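Leucine--tRNA ligase (Agrobacterium radiobacter, PDB 5AH5) probably joins leucine to its cognate tRNA(Leu) at the expense of ATP, as a class I aminoacyl-tRNA synthetase, supplying leucyl-tRNA for protein synthesis. Local coordinates at residues R8-W16 against P720-A728; L662-V673 against S707-F718. All coordinates share one frame; numbering follows the deposited sequence.

Contact 1: residues R8-W16 against P720-A728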
loop_
_atom_site.group_PDB
_atom_site.type_symbol
_atom_site.label_atom_id
_atom_site.label_comp_id
_atom_site.label_asym_id
_atom_site.label_seq_id
_atom_site.Cartn_x
_atom_site.Cartn_y
_atom_site.Cartn_z
ATOM N N ARG B 8 -28.780 -13.847 -12.481
ATOM C CA ARG B 8 -28.818 -14.180 -11.056
ATOM C C ARG B 8 -27.842 -13.399 -10.240
ATOM O O ARG B 8 -28.141 -13.084 -9.081
ATOM C CB ARG B 8 -28.697 -15.708 -10.818
ATOM C CG ARG B 8 -29.908 -16.511 -11.359
ATOM C CD ARG B 8 -31.288 -16.116 -10.807
ATOM N NE ARG B 8 -31.454 -16.596 -9.448
ATOM C CZ ARG B 8 -32.523 -16.406 -8.651
ATOM N NH1 ARG B 8 -33.560 -15.707 -9.015
ATOM N NH2 ARG B 8 -32.531 -16.936 -7.421
ATOM N N ASP B 9 -26.677 -13.082 -10.796
ATOM C CA ASP B 9 -25.697 -12.240 -10.070
ATOM C C ASP B 9 -26.384 -10.952 -9.612
ATOM O O ASP B 9 -26.310 -10.561 -8.423
ATOM C CB ASP B 9 -24.452 -11.894 -10.943
ATOM C CG ASP B 9 -23.494 -13.076 -11.122
ATOM O OD1 ASP B 9 -23.751 -14.166 -10.574
ATOM O OD2 ASP B 9 -22.493 -12.952 -11.836
ATOM N N ALA B 10 -27.091 -10.303 -10.549
ATOM C CA ALA B 10 -27.813 -9.038 -10.250
ATOM C C ALA B 10 -28.919 -9.238 -9.224
ATOM O O ALA B 10 -29.129 -8.398 -8.300
ATOM C CB ALA B 10 -28.397 -8.477 -11.540
ATOM N N PHE B 11 -29.641 -10.350 -9.365
ATOM C CA PHE B 11 -30.688 -10.698 -8.403
ATOM C C PHE B 11 -30.137 -10.724 -6.965
ATOM O O PHE B 11 -30.697 -10.053 -6.051
ATOM C CB PHE B 11 -31.358 -12.026 -8.794
ATOM C CG PHE B 11 -32.392 -12.494 -7.814
ATOM C CD1 PHE B 11 -33.721 -12.083 -7.942
ATOM C CD2 PHE B 11 -32.051 -13.350 -6.775
ATOM C CE1 PHE B 11 -34.682 -12.498 -7.030
ATOM C CE2 PHE B 11 -33.003 -13.778 -5.862
ATOM C CZ PHE B 11 -34.329 -13.358 -5.987
ATOM N N TRP B 12 -29.017 -11.432 -6.770
ATOM C CA TRP B 12 -28.399 -11.551 -5.418
ATOM C C TRP B 12 -27.804 -10.254 -4.946
ATOM O O TRP B 12 -27.892 -9.932 -3.760
ATOM C CB TRP B 12 -27.373 -12.754 -5.314
ATOM C CG TRP B 12 -28.126 -14.049 -5.463
ATOM C CD1 TRP B 12 -28.091 -14.906 -6.513
ATOM C CD2 TRP B 12 -29.184 -14.501 -4.617
ATOM N NE1 TRP B 12 -29.008 -15.915 -6.339
ATOM C CE2 TRP B 12 -29.685 -15.694 -5.175
ATOM C CE3 TRP B 12 -29.688 -14.063 -3.384
ATOM C CZ2 TRP B 12 -30.699 -16.445 -4.566
ATOM C CZ3 TRP B 12 -30.724 -14.818 -2.762
ATOM C CH2 TRP B 12 -31.214 -15.980 -3.371
ATOM N N GLN B 13 -27.177 -9.507 -5.855
ATOM C CA GLN B 13 -26.651 -8.175 -5.532
ATOM C C GLN B 13 -27.779 -7.291 -4.989
ATOM O O GLN B 13 -27.611 -6.596 -4.001
ATOM C CB GLN B 13 -25.998 -7.533 -6.763
ATOM C CG GLN B 13 -24.641 -8.126 -7.073
ATOM C CD GLN B 13 -24.262 -8.018 -8.540
ATOM O OE1 GLN B 13 -24.855 -7.258 -9.296
ATOM N NE2 GLN B 13 -23.252 -8.797 -8.952
ATOM N N GLN B 14 -28.963 -7.419 -5.532
ATOM C CA GLN B 14 -30.035 -6.556 -5.064
ATOM C C GLN B 14 -30.523 -7.011 -3.672
ATOM O O GLN B 14 -30.731 -6.196 -2.745
ATOM C CB GLN B 14 -31.124 -6.475 -6.112
ATOM C CG GLN B 14 -31.928 -5.206 -5.965
ATOM C CD GLN B 14 -33.367 -5.456 -6.142
ATOM O OE1 GLN B 14 -33.864 -5.519 -7.268
ATOM N NE2 GLN B 14 -34.064 -5.616 -5.029
ATOM N N LYS B 15 -30.557 -8.326 -3.463
ATOM C CA LYS B 15 -30.915 -8.865 -2.134
ATOM C C LYS B 15 -29.993 -8.350 -1.049
ATOM O O LYS B 15 -30.447 -7.897 0.035
ATOM C CB LYS B 15 -30.888 -10.389 -2.174
ATOM C CG LYS B 15 -32.001 -11.009 -3.002
ATOM C CD LYS B 15 -33.352 -10.541 -2.503
ATOM C CE LYS B 15 -34.424 -11.561 -2.762
ATOM N NZ LYS B 15 -35.664 -10.901 -3.199
ATOM N N TRP B 16 -28.685 -8.400 -1.321
ATOM C CA TRP B 16 -27.657 -7.889 -0.356
ATOM C C TRP B 16 -27.856 -6.367 -0.087
ATOM O O TRP B 16 -27.808 -5.921 1.066
ATOM C CB TRP B 16 -26.226 -8.097 -0.835
ATOM C CG TRP B 16 -25.793 -9.498 -1.072
ATOM C CD1 TRP B 16 -26.080 -10.597 -0.288
ATOM C CD2 TRP B 16 -24.961 -9.973 -2.120
ATOM N NE1 TRP B 16 -25.533 -11.700 -0.820
ATOM C CE2 TRP B 16 -24.835 -11.367 -1.944
ATOM C CE3 TRP B 16 -24.303 -9.366 -3.184
ATOM C CZ2 TRP B 16 -24.076 -12.175 -2.806
ATOM C CZ3 TRP B 16 -23.579 -10.158 -4.068
ATOM C CH2 TRP B 16 -23.448 -11.569 -3.863
ATOM N N PRO B 720 -19.756 -15.513 -3.793
ATOM C CA PRO B 720 -20.956 -15.103 -3.040
ATOM C C PRO B 720 -22.285 -15.262 -3.703
ATOM O O PRO B 720 -23.274 -15.529 -3.018
ATOM C CB PRO B 720 -20.677 -13.602 -2.709
ATOM C CG PRO B 720 -19.768 -13.164 -3.768
ATOM C CD PRO B 720 -18.828 -14.387 -3.913
ATOM N N HIS B 721 -22.331 -15.140 -5.013
ATOM C CA HIS B 721 -23.596 -15.198 -5.757
ATOM C C HIS B 721 -24.132 -16.624 -5.894
ATOM O O HIS B 721 -25.312 -16.919 -5.622
ATOM C CB HIS B 721 -23.446 -14.607 -7.196
ATOM C CG HIS B 721 -22.841 -13.226 -7.235
ATOM N ND1 HIS B 721 -21.479 -13.004 -7.224
ATOM C CD2 HIS B 721 -23.428 -12.005 -7.314
ATOM C CE1 HIS B 721 -21.255 -11.706 -7.297
ATOM N NE2 HIS B 721 -22.420 -11.077 -7.306
ATOM N N ILE B 722 -23.261 -17.495 -6.396
ATOM C CA ILE B 722 -23.567 -18.923 -6.491
ATOM C C ILE B 722 -23.905 -19.482 -5.116
ATOM O O ILE B 722 -24.735 -20.345 -4.965
ATOM C CB ILE B 722 -22.347 -19.687 -7.084
ATOM C CG1 ILE B 722 -22.519 -19.782 -8.600
ATOM C CG2 ILE B 722 -22.181 -21.082 -6.491
ATOM C CD1 ILE B 722 -21.205 -19.878 -9.384
ATOM N N SER B 723 -23.237 -19.004 -4.111
ATOM C CA SER B 723 -23.516 -19.465 -2.754
ATOM C C SER B 723 -24.917 -19.140 -2.273
ATOM O O SER B 723 -25.545 -19.989 -1.628
ATOM C CB SER B 723 -22.488 -18.923 -1.800
ATOM O OG SER B 723 -21.237 -19.505 -2.114
ATOM N N GLU B 724 -25.402 -17.922 -2.574
ATOM C CA GLU B 724 -26.754 -17.552 -2.254
ATOM C C GLU B 724 -27.683 -18.418 -3.048
ATOM O O GLU B 724 -28.691 -18.849 -2.513
ATOM C CB GLU B 724 -27.079 -16.056 -2.560
ATOM C CG GLU B 724 -26.341 -15.044 -1.709
ATOM C CD GLU B 724 -26.663 -15.066 -0.214
ATOM O OE1 GLU B 724 -27.587 -15.793 0.155
ATOM O OE2 GLU B 724 -25.925 -14.420 0.618
ATOM N N GLU B 725 -27.357 -18.684 -4.311
ATOM C CA GLU B 725 -28.262 -19.459 -5.138
ATOM C C GLU B 725 -28.451 -20.852 -4.489
ATOM O O GLU B 725 -29.560 -21.345 -4.366
ATOM C CB GLU B 725 -27.661 -19.631 -6.556
ATOM C CG GLU B 725 -28.543 -20.303 -7.606
ATOM C CD GLU B 725 -29.589 -19.384 -8.227
ATOM O OE1 GLU B 725 -29.581 -18.143 -8.006
ATOM O OE2 GLU B 725 -30.402 -19.907 -9.002
ATOM N N LEU B 726 -27.344 -21.483 -4.123
ATOM C CA LEU B 726 -27.389 -22.866 -3.619
ATOM C C LEU B 726 -28.042 -22.930 -2.263
ATOM O O LEU B 726 -28.923 -23.763 -2.045
ATOM C CB LEU B 726 -25.996 -23.446 -3.572
ATOM C CG LEU B 726 -25.460 -23.612 -4.980
ATOM C CD1 LEU B 726 -24.034 -24.160 -4.930
ATOM C CD2 LEU B 726 -26.368 -24.470 -5.838
ATOM N N TRP B 727 -27.670 -22.003 -1.386
ATOM C CA TRP B 727 -28.361 -21.830 -0.092
ATOM C C TRP B 727 -29.866 -21.771 -0.226
ATOM O O TRP B 727 -30.586 -22.547 0.470
ATOM C CB TRP B 727 -27.842 -20.577 0.584
ATOM C CG TRP B 727 -28.268 -20.262 1.983
ATOM C CD1 TRP B 727 -29.105 -19.264 2.355
ATOM C CD2 TRP B 727 -27.756 -20.808 3.173
ATOM N NE1 TRP B 727 -29.187 -19.176 3.704
ATOM C CE2 TRP B 727 -28.333 -20.090 4.245
ATOM C CE3 TRP B 727 -26.864 -21.845 3.455
ATOM C CZ2 TRP B 727 -28.089 -20.415 5.589
ATOM C CZ3 TRP B 727 -26.574 -22.131 4.763
ATOM C CH2 TRP B 727 -27.201 -21.446 5.828
ATOM N N ALA B 728 -30.343 -20.904 -1.128
ATOM C CA ALA B 728 -31.781 -20.800 -1.399
ATOM C C ALA B 728 -32.369 -22.053 -2.007
ATOM O O ALA B 728 -33.469 -22.470 -1.627
ATOM C CB ALA B 728 -32.118 -19.616 -2.309
#

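Contact 2: residues L662-V673 against S707-F718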
loop_
_atom_site.group_PDB
_atom_site.type_symbol
_atom_site.label_atom_id
_atom_site.label_comp_id
_atom_site.label_asym_id
_atom_site.label_seq_id
_atom_site.Cartn_x
_atom_site.Cartn_y
_atom_site.Cartn_z
ATOM N N LEU B 662 -14.636 -31.304 7.714
ATOM C CA LEU B 662 -15.314 -30.052 7.728
ATOM C C LEU B 662 -14.822 -29.129 8.793
ATOM O O LEU B 662 -14.627 -27.953 8.506
ATOM C CB LEU B 662 -16.825 -30.239 7.777
ATOM C CG LEU B 662 -17.281 -30.278 6.304
ATOM C CD1 LEU B 662 -17.227 -31.686 5.708
ATOM C CD2 LEU B 662 -18.615 -29.647 6.113
ATOM N N GLN B 663 -14.513 -29.661 9.976
ATOM C CA GLN B 663 -14.071 -28.833 11.065
ATOM C C GLN B 663 -12.706 -28.310 10.791
ATOM O O GLN B 663 -12.438 -27.125 11.068
ATOM C CB GLN B 663 -14.009 -29.577 12.410
ATOM C CG GLN B 663 -15.301 -30.235 12.838
ATOM C CD GLN B 663 -16.438 -29.298 12.814
ATOM O OE1 GLN B 663 -16.343 -28.248 13.412
ATOM N NE2 GLN B 663 -17.577 -29.707 12.217
ATOM N N LEU B 664 -11.822 -29.173 10.300
ATOM C CA LEU B 664 -10.553 -28.678 9.819
ATOM C C LEU B 664 -10.703 -27.583 8.714
ATOM O O LEU B 664 -9.844 -26.763 8.594
ATOM C CB LEU B 664 -9.676 -29.780 9.252
ATOM C CG LEU B 664 -9.374 -30.962 10.193
ATOM C CD1 LEU B 664 -8.450 -31.912 9.452
ATOM C CD2 LEU B 664 -8.810 -30.497 11.548
ATOM N N ALA B 665 -11.695 -27.725 7.848
ATOM C CA ALA B 665 -11.887 -26.851 6.716
ATOM C C ALA B 665 -12.365 -25.493 7.257
ATOM O O ALA B 665 -11.831 -24.455 6.855
ATOM C CB ALA B 665 -12.878 -27.429 5.747
ATOM N N ILE B 666 -13.258 -25.515 8.237
ATOM C CA ILE B 666 -13.683 -24.261 8.912
ATOM C C ILE B 666 -12.472 -23.521 9.456
ATOM O O ILE B 666 -12.269 -22.316 9.187
ATOM C CB ILE B 666 -14.686 -24.518 10.053
ATOM C CG1 ILE B 666 -15.995 -25.052 9.493
ATOM C CG2 ILE B 666 -14.943 -23.264 10.876
ATOM C CD1 ILE B 666 -16.947 -25.567 10.581
ATOM N N GLY B 667 -11.630 -24.253 10.174
ATOM C CA GLY B 667 -10.458 -23.653 10.822
ATOM C C GLY B 667 -9.461 -23.097 9.818
ATOM O O GLY B 667 -8.857 -22.030 10.033
ATOM N N LYS B 668 -9.274 -23.834 8.729
ATOM C CA LYS B 668 -8.255 -23.526 7.780
ATOM C C LYS B 668 -8.678 -22.314 6.852
ATOM O O LYS B 668 -7.892 -21.431 6.648
ATOM C CB LYS B 668 -7.969 -24.768 6.977
ATOM C CG LYS B 668 -6.732 -24.693 6.126
ATOM C CD LYS B 668 -6.330 -26.117 5.758
ATOM C CE LYS B 668 -5.625 -26.210 4.415
ATOM N NZ LYS B 668 -5.891 -27.544 3.791
ATOM N N VAL B 669 -9.929 -22.307 6.411
ATOM C CA VAL B 669 -10.516 -21.265 5.631
ATOM C C VAL B 669 -10.498 -19.974 6.420
ATOM O O VAL B 669 -10.052 -18.957 5.899
ATOM C CB VAL B 669 -11.930 -21.608 5.210
ATOM C CG1 VAL B 669 -12.616 -20.358 4.585
ATOM C CG2 VAL B 669 -11.862 -22.693 4.162
ATOM N N THR B 670 -10.925 -20.045 7.683
ATOM C CA THR B 670 -10.908 -18.899 8.603
ATOM C C THR B 670 -9.506 -18.278 8.734
ATOM O O THR B 670 -9.274 -17.054 8.451
ATOM C CB THR B 670 -11.508 -19.286 10.022
ATOM O OG1 THR B 670 -12.821 -19.861 9.875
ATOM C CG2 THR B 670 -11.620 -18.082 10.900
ATOM N N ALA B 671 -8.545 -19.104 9.110
ATOM C CA ALA B 671 -7.165 -18.641 9.326
ATOM C C ALA B 671 -6.525 -18.157 8.004
ATOM O O ALA B 671 -5.783 -17.174 8.004
ATOM C CB ALA B 671 -6.287 -19.743 9.960
ATOM N N ASP B 672 -6.815 -18.846 6.889
ATOM C CA ASP B 672 -6.169 -18.521 5.641
ATOM C C ASP B 672 -6.679 -17.189 5.015
ATOM O O ASP B 672 -5.899 -16.486 4.461
ATOM C CB ASP B 672 -6.284 -19.648 4.649
ATOM C CG ASP B 672 -5.211 -20.820 4.930
ATOM O OD1 ASP B 672 -4.160 -20.630 5.638
ATOM O OD2 ASP B 672 -5.437 -21.895 4.380
ATOM N N VAL B 673 -7.969 -16.925 5.084
ATOM C CA VAL B 673 -8.553 -15.644 4.611
ATOM C C VAL B 673 -7.943 -14.525 5.369
ATOM O O VAL B 673 -7.533 -13.531 4.760
ATOM C CB VAL B 673 -10.061 -15.592 4.698
ATOM C CG1 VAL B 673 -10.624 -14.166 4.471
ATOM C CG2 VAL B 673 -10.663 -16.551 3.704
ATOM N N SER B 707 -23.165 -30.821 5.832
ATOM C CA SER B 707 -21.902 -30.640 5.168
ATOM C C SER B 707 -22.015 -29.746 3.959
ATOM O O SER B 707 -21.087 -29.038 3.669
ATOM C CB SER B 707 -21.328 -31.980 4.685
ATOM O OG SER B 707 -21.089 -32.836 5.777
ATOM N N LEU B 708 -23.087 -29.916 3.210
ATOM C CA LEU B 708 -23.334 -29.185 2.015
ATOM C C LEU B 708 -23.640 -27.722 2.360
ATOM O O LEU B 708 -23.119 -26.832 1.715
ATOM C CB LEU B 708 -24.511 -29.800 1.263
ATOM C CG LEU B 708 -24.235 -31.175 0.603
ATOM C CD1 LEU B 708 -25.518 -31.703 0.029
ATOM C CD2 LEU B 708 -23.202 -31.099 -0.484
ATOM N N ARG B 709 -24.497 -27.500 3.353
ATOM C CA ARG B 709 -24.789 -26.167 3.845
ATOM C C ARG B 709 -23.541 -25.512 4.458
ATOM O O ARG B 709 -23.288 -24.334 4.253
ATOM C CB ARG B 709 -25.964 -26.185 4.822
ATOM C CG ARG B 709 -27.245 -26.521 4.095
ATOM C CD ARG B 709 -28.459 -25.802 4.629
ATOM N NE ARG B 709 -29.644 -26.266 3.901
ATOM C CZ ARG B 709 -30.359 -27.350 4.216
ATOM N NH1 ARG B 709 -29.991 -28.146 5.233
ATOM N NH2 ARG B 709 -31.407 -27.655 3.498
ATOM N N LEU B 710 -22.700 -26.304 5.089
ATOM C CA LEU B 710 -21.475 -25.781 5.633
ATOM C C LEU B 710 -20.504 -25.386 4.518
ATOM O O LEU B 710 -19.866 -24.349 4.616
ATOM C CB LEU B 710 -20.884 -26.792 6.581
ATOM C CG LEU B 710 -20.013 -26.423 7.761
ATOM C CD1 LEU B 710 -20.661 -25.353 8.648
ATOM C CD2 LEU B 710 -19.719 -27.703 8.573
ATOM N N LEU B 711 -20.435 -26.194 3.457
ATOM C CA LEU B 711 -19.594 -25.963 2.306
ATOM C C LEU B 711 -19.916 -24.584 1.657
ATOM O O LEU B 711 -19.026 -23.845 1.338
ATOM C CB LEU B 711 -19.826 -27.062 1.239
ATOM C CG LEU B 711 -19.068 -26.973 -0.085
ATOM C CD1 LEU B 711 -17.621 -26.745 0.204
ATOM C CD2 LEU B 711 -19.242 -28.214 -0.940
ATOM N N VAL B 712 -21.189 -24.309 1.455
ATOM C CA VAL B 712 -21.651 -23.040 0.843
ATOM C C VAL B 712 -21.433 -21.832 1.769
ATOM O O VAL B 712 -21.191 -20.684 1.282
ATOM C CB VAL B 712 -23.082 -23.251 0.361
ATOM C CG1 VAL B 712 -23.988 -22.063 0.573
ATOM C CG2 VAL B 712 -23.021 -23.647 -1.099
ATOM N N ARG B 713 -21.491 -22.061 3.087
ATOM C CA ARG B 713 -21.137 -21.021 4.028
ATOM C C ARG B 713 -19.687 -20.605 3.925
ATOM O O ARG B 713 -19.376 -19.411 3.887
ATOM C CB ARG B 713 -21.477 -21.374 5.430
ATOM C CG ARG B 713 -22.957 -21.500 5.645
ATOM C CD ARG B 713 -23.301 -21.152 7.069
ATOM N NE ARG B 713 -23.289 -22.249 7.961
ATOM C CZ ARG B 713 -23.161 -22.190 9.294
ATOM N NH1 ARG B 713 -22.928 -21.069 9.999
ATOM N NH2 ARG B 713 -23.226 -23.339 9.934
ATOM N N LEU B 714 -18.795 -21.572 3.803
ATOM C CA LEU B 714 -17.361 -21.269 3.648
ATOM C C LEU B 714 -16.999 -20.681 2.253
ATOM O O LEU B 714 -16.030 -20.008 2.129
ATOM C CB LEU B 714 -16.503 -22.534 3.889
ATOM C CG LEU B 714 -16.691 -23.128 5.317
ATOM C CD1 LEU B 714 -16.057 -24.544 5.411
ATOM C CD2 LEU B 714 -16.128 -22.206 6.386
ATOM N N LEU B 715 -17.722 -21.082 1.231
ATOM C CA LEU B 715 -17.498 -20.720 -0.128
ATOM C C LEU B 715 -17.968 -19.259 -0.402
ATOM O O LEU B 715 -17.381 -18.609 -1.230
ATOM C CB LEU B 715 -18.262 -21.682 -1.060
ATOM C CG LEU B 715 -18.112 -21.435 -2.523
ATOM C CD1 LEU B 715 -16.699 -21.564 -2.977
ATOM C CD2 LEU B 715 -19.086 -22.272 -3.351
ATOM N N ALA B 716 -18.946 -18.796 0.369
ATOM C CA ALA B 716 -19.640 -17.507 0.173
ATOM C C ALA B 716 -18.792 -16.280 0.011
ATOM O O ALA B 716 -19.159 -15.473 -0.794
ATOM C CB ALA B 716 -20.661 -17.254 1.267
ATOM N N PRO B 717 -17.721 -16.114 0.804
ATOM C CA PRO B 717 -16.866 -14.992 0.645
ATOM C C PRO B 717 -16.139 -14.945 -0.704
ATOM O O PRO B 717 -15.841 -13.814 -1.190
ATOM C CB PRO B 717 -15.867 -15.124 1.785
ATOM C CG PRO B 717 -16.533 -15.917 2.840
ATOM C CD PRO B 717 -17.435 -16.842 2.072
ATOM N N PHE B 718 -15.896 -16.126 -1.292
ATOM C CA PHE B 718 -15.162 -16.316 -2.540
ATOM C C PHE B 718 -16.048 -16.270 -3.723
ATOM O O PHE B 718 -15.681 -15.693 -4.756
ATOM C CB PHE B 718 -14.363 -17.703 -2.545
ATOM C CG PHE B 718 -13.483 -17.853 -1.366
ATOM C CD1 PHE B 718 -12.239 -17.318 -1.366
ATOM C CD2 PHE B 718 -13.953 -18.494 -0.224
ATOM C CE1 PHE B 718 -11.432 -17.423 -0.274
ATOM C CE2 PHE B 718 -13.159 -18.591 0.895
ATOM C CZ PHE B 718 -11.898 -18.066 0.866
#

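Contact 1: residues R8-W16 against P720-A728
E725 OE1 receives three N-H groups from R8 and W12 where helix 8-16, near the N terminus of this class I synthetase, meets helix 720-728 of the helical anticodon-binding domain. The local axes cross almost perpendicularly (84°), 9.2 Å apart at closest approach. R8 NE lies 2.8 Å from E725 OE1, in the guanidinium plane and on the syn lone pair; a more bent bond from R8 NH2 to the same E725 OE1, at 3.2 Å, completes a side-on salt bridge. W12 NE1 comes nearly along the C-O bond of E725 OE1, 2.8 Å away and almost straight (174°). With E725 CG anti to the backbone N (chi1 -174°) and the chain bent at chi2, the carboxylate reaches this site and stands close to perpendicular to both indole and guanidinium.

E724 works through two parts of its side chain. Its CB makes a CH-pi contact, 3.5 Å from the centroid of the W12 six-membered ring, whose opposite face carries F11. Beyond the bend at chi2, E724 OE2 accepts from W16 NE1 at 3.1 Å, met from above the carboxylate plane; the same carboxylate also binds the backbone N of V736 and A737.

The H721 ring has W16 CH2 over one face and D9 CG over the other. Q13 NE2 donates to H721 NE2 across 2.9 Å, tilted from the imidazole plane, while H721 ND1 bonds to D593. D9 itself is tied to Y3 and A592. At the six-membered end of the indole, W16 CH2 rests 3.6 Å from P720 CB.

Contact 2: residues L662-V673 against S707-F718
I666 O, on a residue whose side chain packs against L710 and L714, is gripped twice within its own helix. T670 N reaches I666 O at 3.0 Å as the regular helical bond, and T670 OG1 donates to I666 O from the opposite face of the carbonyl plane at 2.6 Å. The hydroxyl is also bonded to W741 NE1, so it has partners both on its own helix and beyond it.

Helices 662-673 and 707-715 run nearly parallel, their local axes 7° apart and 10.8 Å distant. Helix 678-695 comes between them in sequence and touches A665 and D672 on one side, L711 and the following F718 on the other, as expected of the helical bundle that forms the anticodon-binding domain of class I synthetases. A671 and D672 also pack against a uracil base and a phosphate of the bound RNA.

L714 buries more of its surface against the other segment than any other residue here: its CD1 lies 4.1 Å from I666 CG1, and the two side chains cross at about a right angle. I666 reaches further with CD1, which stops 4.0 Å from L710 CD2. One turn earlier, L662 CD2 and L710 CD2 are 3.3 Å apart, tighter than normal carbon contact; as L662 chi1 (-91°) also falls far from a staggered value, its exact placement is doubtful.

Toward the other end, two valines with the same chi1 offer different methyls to F718. V669 CG1, anti to the backbone N (chi1 170°), meets the ring edge 4.1 Å from F718 CE2, whereas V673 CG2 approaches F718 CZ to 3.4 Å.

No hydrogen bond or salt bridge crosses between the segments, so their pairing rests on burial of aliphatic and aromatic carbon.

Overall arrangement
From the N terminus, the chain passes through helix 5-19, which supplies the first half of contact 1, then runs through the catalytic and editing regions before reaching 662-673. Contact 2 closes a short loop there: only 33 residues, most of them helical and including helix 678-695, separate its segments. Helix 701-715 is followed directly by helix 720-729, whose return to 8-16 closes a loop of 703 residues. Contact 2 is thus nested inside contact 1. Contact 2 joins helices within the anticodon-binding domain; contact 1 ties that domain to the N-terminal helix. Their centres lie about 18 Å apart, bridged by S723 on V712, L715 and A716, and by W727 on R713.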